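Local coordinates for protein carbohydrate binding family 6 (Clostridium thermocellum, PDB 5A8C) that probably hydrolyses alpha-L-arabinofuranosidic linkages, as a family 43 glycoside hydrolase with a five-bladed beta-propeller fold and a bound calcium ion, at residues Q250-N262 and D311-G323. Sequence-based numbering, arbitrary orientation. Where two conformers were deposited one is given.
Sequences QYKGVILPQPPDN and DGTIKQVVPTVDG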
loop_
_atom_site.group_PDB
_atom_site.type_symbol
_atom_site.label_atom_id
_atom_site.label_comp_id
_atom_site.label_asym_id
_atom_site.label_seq_id
_atom_site.Cartn_x
_atom_site.Cartn_y
_atom_site.Cartn_z
ATOM N N GLN A 250 -20.569 0.746 -1.999
ATOM C CA GLN A 250 -21.099 0.105 -3.199
ATOM C C GLN A 250 -19.984 0.032 -4.222
ATOM O O GLN A 250 -19.233 0.994 -4.482
ATOM C CB GLN A 250 -22.264 0.919 -3.777
ATOM C CG GLN A 250 -23.480 0.903 -2.827
ATOM C CD GLN A 250 -24.180 -0.448 -2.704
ATOM O OE1 GLN A 250 -24.031 -1.336 -3.542
ATOM N NE2 GLN A 250 -24.944 -0.597 -1.663
ATOM N N TYR A 251 -19.877 -1.117 -4.880
ATOM C CA TYR A 251 -18.836 -1.382 -5.914
ATOM C C TYR A 251 -19.047 -0.477 -7.092
ATOM O O TYR A 251 -20.175 -0.291 -7.589
ATOM C CB TYR A 251 -18.968 -2.854 -6.339
ATOM C CG TYR A 251 -18.000 -3.224 -7.417
ATOM C CD1 TYR A 251 -16.705 -3.568 -7.125
ATOM C CD2 TYR A 251 -18.389 -3.180 -8.760
ATOM C CE1 TYR A 251 -15.808 -3.881 -8.134
ATOM C CE2 TYR A 251 -17.515 -3.496 -9.791
ATOM C CZ TYR A 251 -16.225 -3.835 -9.475
ATOM O OH TYR A 251 -15.347 -4.113 -10.498
ATOM N N LYS A 252 -17.930 0.060 -7.626
ATOM C CA LYS A 252 -17.948 0.998 -8.730
ATOM C C LYS A 252 -17.120 0.602 -9.951
ATOM O O LYS A 252 -17.351 1.186 -11.008
ATOM C CB LYS A 252 -17.531 2.368 -8.277
ATOM C CG LYS A 252 -18.412 2.983 -7.219
ATOM C CD LYS A 252 -19.828 3.247 -7.667
ATOM C CE LYS A 252 -20.651 3.868 -6.556
ATOM N NZ LYS A 252 -22.074 4.026 -6.924
ATOM N N GLY A 253 -16.232 -0.366 -9.844
ATOM C CA GLY A 253 -15.471 -0.820 -11.012
ATOM C C GLY A 253 -14.011 -0.935 -10.785
ATOM O O GLY A 253 -13.505 -1.100 -9.672
ATOM N N VAL A 254 -13.270 -0.841 -11.895
ATOM C CA VAL A 254 -11.828 -1.047 -11.982
ATOM C C VAL A 254 -11.099 0.279 -12.103
ATOM O O VAL A 254 -11.395 1.091 -12.969
ATOM C CB VAL A 254 -11.499 -1.948 -13.210
ATOM C CG1 VAL A 254 -10.004 -2.027 -13.428
ATOM C CG2 VAL A 254 -12.097 -3.344 -13.018
ATOM N N ILE A 255 -10.122 0.474 -11.232
ATOM C CA ILE A 255 -9.168 1.577 -11.331
ATOM C C ILE A 255 -7.986 1.237 -12.211
ATOM O O ILE A 255 -7.566 2.038 -13.050
ATOM C CB ILE A 255 -8.672 2.004 -9.946
ATOM C CG1 ILE A 255 -9.841 2.511 -9.098
ATOM C CG2 ILE A 255 -7.564 3.056 -10.093
ATOM C CD1 ILE A 255 -9.475 2.889 -7.688
ATOM N N LEU A 256 -7.404 0.060 -12.035
ATOM C CA LEU A 256 -6.162 -0.321 -12.722
ATOM C C LEU A 256 -6.258 -1.775 -13.137
ATOM O O LEU A 256 -6.480 -2.627 -12.276
ATOM C CB LEU A 256 -4.960 -0.104 -11.840
ATOM C CG LEU A 256 -3.603 -0.254 -12.534
ATOM C CD1 LEU A 256 -3.277 0.935 -13.434
ATOM C CD2 LEU A 256 -2.513 -0.449 -11.487
ATOM N N PRO A 257 -6.200 -2.085 -14.418
ATOM C CA PRO A 257 -6.141 -3.480 -14.850
ATOM C C PRO A 257 -4.754 -4.069 -14.569
ATOM O O PRO A 257 -3.954 -3.451 -13.883
ATOM C CB PRO A 257 -6.431 -3.361 -16.355
ATOM C CG PRO A 257 -5.735 -2.119 -16.722
ATOM C CD PRO A 257 -5.907 -1.176 -15.568
ATOM N N GLN A 258 -4.490 -5.271 -15.078
ATOM C CA GLN A 258 -3.077 -5.727 -15.042
ATOM C C GLN A 258 -2.231 -4.743 -15.836
ATOM O O GLN A 258 -2.538 -4.474 -16.993
ATOM C CB GLN A 258 -2.941 -7.100 -15.673
ATOM C CG GLN A 258 -3.347 -8.222 -14.744
ATOM C CD GLN A 258 -2.280 -8.551 -13.729
ATOM O OE1 GLN A 258 -1.105 -8.688 -14.091
ATOM N NE2 GLN A 258 -2.654 -8.748 -12.489
ATOM N N PRO A 259 -1.166 -4.239 -15.233
ATOM C CA PRO A 259 -0.226 -3.406 -16.018
ATOM C C PRO A 259 0.502 -4.240 -17.041
ATOM O O PRO A 259 0.567 -5.476 -16.915
ATOM C CB PRO A 259 0.742 -2.896 -14.970
ATOM C CG PRO A 259 0.453 -3.514 -13.786
ATOM C CD PRO A 259 -0.708 -4.402 -13.852
ATOM N N PRO A 260 1.144 -3.607 -18.015
ATOM C CA PRO A 260 2.047 -4.358 -18.898
ATOM C C PRO A 260 3.185 -4.992 -18.131
ATOM O O PRO A 260 3.586 -4.552 -17.052
ATOM C CB PRO A 260 2.540 -3.293 -19.890
ATOM C CG PRO A 260 2.403 -2.031 -19.134
ATOM C CD PRO A 260 1.179 -2.173 -18.257
ATOM N N ASP A 261 3.717 -6.058 -18.725
ATOM C CA ASP A 261 4.889 -6.716 -18.173
ATOM C C ASP A 261 4.713 -7.133 -16.728
ATOM O O ASP A 261 5.617 -6.956 -15.902
ATOM C CB ASP A 261 6.149 -5.854 -18.345
ATOM C CG ASP A 261 6.522 -5.544 -19.779
ATOM O OD1 ASP A 261 6.014 -6.236 -20.705
ATOM O OD2 ASP A 261 7.357 -4.649 -19.988
ATOM N N ASN A 262 3.560 -7.748 -16.431
ATOM C CA ASN A 262 3.270 -8.174 -15.089
ATOM C C ASN A 262 3.053 -9.650 -14.913
ATOM O O ASN A 262 2.775 -10.095 -13.774
ATOM C CB ASN A 262 2.145 -7.362 -14.455
ATOM C CG ASN A 262 2.191 -7.407 -12.957
ATOM O OD1 ASN A 262 3.245 -7.125 -12.357
ATOM N ND2 ASN A 262 1.091 -7.706 -12.318
ATOM N N ASP A 311 -19.203 12.531 -11.904
ATOM C CA ASP A 311 -20.031 11.959 -10.822
ATOM C C ASP A 311 -19.175 11.455 -9.629
ATOM O O ASP A 311 -19.704 10.845 -8.691
ATOM C CB ASP A 311 -20.944 10.842 -11.355
ATOM C CG ASP A 311 -20.208 9.606 -11.821
ATOM O OD1 ASP A 311 -18.965 9.584 -11.752
ATOM O OD2 ASP A 311 -20.875 8.679 -12.344
ATOM N N GLY A 312 -17.855 11.658 -9.678
ATOM C CA GLY A 312 -16.966 11.248 -8.622
ATOM C C GLY A 312 -16.381 9.872 -8.772
ATOM O O GLY A 312 -15.493 9.502 -7.998
ATOM N N THR A 313 -16.893 9.073 -9.707
ATOM C CA THR A 313 -16.250 7.806 -10.000
ATOM C C THR A 313 -14.868 8.106 -10.596
ATOM O O THR A 313 -14.543 9.223 -11.028
ATOM C CB THR A 313 -17.092 6.933 -10.916
ATOM O OG1 THR A 313 -17.370 7.600 -12.138
ATOM C CG2 THR A 313 -18.402 6.566 -10.213
ATOM N N ILE A 314 -14.031 7.074 -10.560
ATOM C CA ILE A 314 -12.653 7.143 -11.053
ATOM C C ILE A 314 -12.584 6.525 -12.441
ATOM O O ILE A 314 -13.028 5.391 -12.648
ATOM C CB ILE A 314 -11.692 6.444 -10.072
ATOM C CG1 ILE A 314 -11.703 7.171 -8.741
ATOM C CG2 ILE A 314 -10.294 6.377 -10.676
ATOM C CD1 ILE A 314 -10.973 6.452 -7.637
ATOM N N LYS A 315 -12.005 7.260 -13.394
ATOM C CA LYS A 315 -11.771 6.676 -14.731
ATOM C C LYS A 315 -10.692 5.638 -14.644
ATOM O O LYS A 315 -9.721 5.772 -13.930
ATOM C CB LYS A 315 -11.268 7.679 -15.760
ATOM C CG LYS A 315 -12.271 8.726 -16.114
ATOM C CD LYS A 315 -11.760 9.634 -17.230
ATOM C CE LYS A 315 -11.969 11.129 -16.928
ATOM N NZ LYS A 315 -11.147 12.122 -17.707
ATOM N N GLN A 316 -10.869 4.582 -15.397
ATOM C CA GLN A 316 -9.843 3.562 -15.412
ATOM C C GLN A 316 -8.496 4.166 -15.888
ATOM O O GLN A 316 -8.430 4.855 -16.901
ATOM C CB GLN A 316 -10.250 2.407 -16.301
ATOM C CG GLN A 316 -9.255 1.258 -16.248
ATOM C CD GLN A 316 -9.823 0.058 -16.866
ATOM O OE1 GLN A 316 -10.994 -0.339 -16.640
ATOM N NE2 GLN A 316 -9.018 -0.548 -17.676
ATOM N N VAL A 317 -7.434 3.869 -15.133
ATOM C CA VAL A 317 -6.095 4.348 -15.445
ATOM C C VAL A 317 -5.564 3.640 -16.655
ATOM O O VAL A 317 -5.792 2.424 -16.851
ATOM C CB VAL A 317 -5.187 4.119 -14.206
ATOM C CG1 VAL A 317 -3.700 4.408 -14.494
ATOM C CG2 VAL A 317 -5.648 4.989 -13.028
ATOM N N VAL A 318 -4.814 4.410 -17.443
ATOM C CA VAL A 318 -4.151 3.914 -18.639
ATOM C C VAL A 318 -2.655 3.826 -18.366
ATOM O O VAL A 318 -1.962 4.847 -18.285
ATOM C CB VAL A 318 -4.408 4.847 -19.805
ATOM C CG1 VAL A 318 -3.677 4.384 -21.037
ATOM C CG2 VAL A 318 -5.901 4.931 -20.081
ATOM N N PRO A 319 -2.115 2.594 -18.185
ATOM C CA PRO A 319 -0.691 2.504 -17.947
ATOM C C PRO A 319 0.098 3.071 -19.131
ATOM O O PRO A 319 -0.271 2.836 -20.280
ATOM C CB PRO A 319 -0.476 0.994 -17.764
ATOM C CG PRO A 319 -1.762 0.458 -17.234
ATOM C CD PRO A 319 -2.794 1.291 -17.969
ATOM N N THR A 320 1.187 3.754 -18.841
ATOM C CA THR A 320 2.038 4.283 -19.862
ATOM C C THR A 320 3.425 3.684 -19.758
ATOM O O THR A 320 3.883 3.260 -18.700
ATOM C CB THR A 320 2.169 5.843 -19.807
ATOM O OG1 THR A 320 2.834 6.228 -18.612
ATOM C CG2 THR A 320 0.841 6.562 -19.967
ATOM N N VAL A 321 4.127 3.678 -20.875
ATOM C CA VAL A 321 5.444 3.040 -20.950
ATOM C C VAL A 321 6.492 3.981 -21.564
ATOM O O VAL A 321 7.582 3.539 -21.910
ATOM C CB VAL A 321 5.383 1.681 -21.697
ATOM C CG1 VAL A 321 4.444 0.742 -20.939
ATOM C CG2 VAL A 321 4.980 1.844 -23.147
ATOM N N ASP A 322 6.197 5.291 -21.641
ATOM C CA ASP A 322 7.161 6.244 -22.139
ATOM C C ASP A 322 7.300 7.453 -21.203
ATOM O O ASP A 322 7.745 8.538 -21.621
ATOM C CB ASP A 322 6.814 6.650 -23.594
ATOM C CG ASP A 322 6.931 5.479 -24.581
ATOM O OD1 ASP A 322 8.090 5.027 -24.829
ATOM O OD2 ASP A 322 5.874 5.016 -25.119
ATOM N N GLY A 323 6.978 7.254 -19.934
ATOM C CA GLY A 323 7.130 8.303 -18.931
ATOM C C GLY A 323 5.869 9.102 -18.729
ATOM O O GLY A 323 5.030 9.194 -19.649
HETATM O O HOH W 1 -13.464 2.812 -13.328
#
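The side-chain amide of Gln316 lies across the outer side of the contact, its two ends in van der Waals contact, not hydrogen-bonded, with different residues. OE1 of Gln316 sits 3.8 Å from CG1 of Val254, while NE2 of Gln316 is 3.8 Å from CG of Pro257. CG of Gln316 is anti to the backbone N (chi1 -175°) and the chain continues extended, which carries the amide alongside Val254. Within 250-262, the backbone N of Gly253 lies 3.4 Å above one face of the Tyr251 ring, offset toward the rim.

End to end, the touching parts run parallel, their directions 2° apart, but only one direct hydrogen bond joins them: Val317 N to Ile255 O, 2.8 Å and nearly straight at 168°. A water adds a second link, donating to Val254 O and to Ile314 O, each at 2.7 Å. This is too sparse for a regular strand pair; apolar contacts and the Gln316 side chain supply most of the rest. Ile255 meets Ile314 through their CD1 methyls, CD1 of Leu256 rests 3.7 Å from CG1 of Val317, and CD of Pro260 lies 3.6 Å from CB of Pro319.

Ile255 and Leu256, on the edge strand 250-256 of a four-stranded antiparallel sheet, both face Ile237 of strand 237-242 in a classic beta bulge. Val317 and Pro319 also touch Val280 and Tyr282 of strand 277-284, outside that sheet. The chain following strand 300-306 thus packs along an outer blade strand and reaches probably the adjacent blade, an arrangement that fits the periphery of a five-bladed beta-propeller.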